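Local coordinates for protein probable L,D-transpeptidase 3 (Mycobacterium tuberculosis, PDB 6D4K) that probably acts as an L,D-transpeptidase in mycobacterial cell wall biogenesis, perhaps attaching proteins to peptidoglycan, and is acylated by the beta-lactam faropenem, at residues D243-W246 with Y247-V251. Numbering follows the deposited sequence.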
loop_
_atom_site.group_PDB
_atom_site.type_symbol
_atom_site.label_atom_id
_atom_site.label_comp_id
_atom_site.label_asym_id
_atom_site.label_seq_id
_atom_site.Cartn_x
_atom_site.Cartn_y
_atom_site.Cartn_z
ATOM N N ASP A 243 -8.587 12.868 7.931
ATOM C CA ASP A 243 -7.744 11.729 8.289
ATOM C C ASP A 243 -6.981 11.211 7.075
ATOM O O ASP A 243 -5.793 10.878 7.182
ATOM C CB ASP A 243 -8.577 10.617 8.932
ATOM C CG ASP A 243 -8.946 10.918 10.379
ATOM O OD1 ASP A 243 -8.300 11.791 10.996
ATOM O OD2 ASP A 243 -9.880 10.274 10.907
ATOM N N ALA A 244 -7.643 11.157 5.909
ATOM C CA ALA A 244 -6.973 10.738 4.676
ATOM C C ALA A 244 -5.840 11.685 4.299
ATOM O O ALA A 244 -4.775 11.240 3.854
ATOM C CB ALA A 244 -7.991 10.638 3.535
ATOM N N GLU A 245 -6.057 12.997 4.438
ATOM C CA GLU A 245 -5.023 13.960 4.079
ATOM C C GLU A 245 -3.775 13.766 4.925
ATOM O O GLU A 245 -2.652 13.752 4.404
ATOM C CB GLU A 245 -5.556 15.386 4.228
ATOM C CG GLU A 245 -4.492 16.458 4.094
ATOM C CD GLU A 245 -5.022 17.841 4.397
ATOM O OE1 GLU A 245 -4.456 18.815 3.868
ATOM O OE2 GLU A 245 -6.003 17.954 5.165
ATOM N N TRP A 246 -3.961 13.590 6.235
ATOM C CA TRP A 246 -2.843 13.417 7.154
ATOM C C TRP A 246 -2.090 12.125 6.861
ATOM O O TRP A 246 -0.859 12.123 6.764
ATOM C CB TRP A 246 -3.374 13.434 8.589
ATOM C CG TRP A 246 -2.315 13.493 9.607
ATOM C CD1 TRP A 246 -1.778 14.616 10.169
ATOM C CD2 TRP A 246 -1.638 12.386 10.191
ATOM N NE1 TRP A 246 -0.817 14.272 11.077
ATOM C CE2 TRP A 246 -0.703 12.907 11.105
ATOM C CE3 TRP A 246 -1.735 11.000 10.038
ATOM C CZ2 TRP A 246 0.139 12.090 11.858
ATOM C CZ3 TRP A 246 -0.898 10.192 10.782
ATOM C CH2 TRP A 246 0.025 10.739 11.680
ATOM N N TYR A 247 -2.811 11.019 6.682
ATOM C CA TYR A 247 -2.155 9.754 6.351
ATOM C C TYR A 247 -1.426 9.837 5.009
ATOM O O TYR A 247 -0.283 9.393 4.880
ATOM C CB TYR A 247 -3.187 8.626 6.325
ATOM C CG TYR A 247 -2.607 7.331 5.837
ATOM C CD1 TYR A 247 -3.080 6.731 4.676
ATOM C CD2 TYR A 247 -1.601 6.690 6.550
ATOM C CE1 TYR A 247 -2.561 5.529 4.228
ATOM C CE2 TYR A 247 -1.070 5.491 6.106
ATOM C CZ TYR A 247 -1.561 4.909 4.948
ATOM O OH TYR A 247 -1.027 3.716 4.498
ATOM N N TYR A 248 -2.097 10.375 3.988
ATOM C CA TYR A 248 -1.492 10.555 2.670
ATOM C C TYR A 248 -0.187 11.341 2.775
ATOM O O TYR A 248 0.831 10.966 2.191
ATOM C CB TYR A 248 -2.482 11.289 1.769
ATOM C CG TYR A 248 -2.016 11.572 0.360
ATOM C CD1 TYR A 248 -1.211 12.677 0.065
ATOM C CD2 TYR A 248 -2.444 10.775 -0.699
ATOM C CE1 TYR A 248 -0.815 12.956 -1.237
ATOM C CE2 TYR A 248 -2.061 11.050 -2.000
ATOM C CZ TYR A 248 -1.238 12.130 -2.263
ATOM O OH TYR A 248 -0.861 12.400 -3.561
ATOM N N ASN A 249 -0.208 12.443 3.517
ATOM C CA ASN A 249 0.984 13.274 3.630
ATOM C C ASN A 249 2.091 12.590 4.421
ATOM O O ASN A 249 3.268 12.912 4.218
ATOM C CB ASN A 249 0.633 14.627 4.255
ATOM C CG ASN A 249 -0.140 15.530 3.310
ATOM O OD1 ASN A 249 -0.069 15.393 2.084
ATOM N ND2 ASN A 249 -0.859 16.487 3.879
ATOM N N ALA A 250 1.740 11.659 5.318
ATOM C CA ALA A 250 2.741 10.981 6.135
ATOM C C ALA A 250 3.365 9.778 5.439
ATOM O O ALA A 250 4.543 9.486 5.672
ATOM C CB ALA A 250 2.108 10.538 7.449
ATOM N N VAL A 251 2.604 9.064 4.597
ATOM C CA VAL A 251 3.006 7.749 4.116
ATOM C C VAL A 251 3.867 7.899 2.863
ATOM O O VAL A 251 3.801 8.886 2.119
ATOM C CB VAL A 251 1.744 6.897 3.852
ATOM C CG1 VAL A 251 1.062 7.322 2.546
ATOM C CG2 VAL A 251 2.069 5.404 3.872
HETATM O O HOH W 1 -2.485 18.493 2.069
#
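Glu245 and Asn249 meet one turn apart on helix 241-250, in the catalytic domain. The Glu245 chain is extended, and its CG lies 3.6 Å from Asn249 ND2. The carboxylate and amide planes are turned 60° from each other. The two groups are joined through a water. The water oxygen donates to Glu245 OE1 at 2.7 Å. The same water oxygen accepts from Asn249 ND2 at 3.2 Å. Asn249 CG sits beside its own backbone N (chi1 -72°), which folds the amide back over Glu245 O. Glu245 O accepts a hydrogen bond from Asn249 N at 2.9 Å. Asn249 OD1 lies in plane at the edge of the Tyr248 ring.

The Tyr247 ring carries Val251 CB over one face, 3.8 Å above its plane and offset toward the rim. Phe128 meets this ring edge-to-face. Trp246 packs on Val130, Ile132 and Met158, while Lys179 makes a cation-pi contact with Tyr248. The bond from Ala250 N to Trp246 O is weak, close to where the helix ends.

The Glu245 carboxylate and the exposed Asn249 amide are coupled through water, so their pairing probably depends on solvent, whereas the buried Tyr247 is held by ring packing.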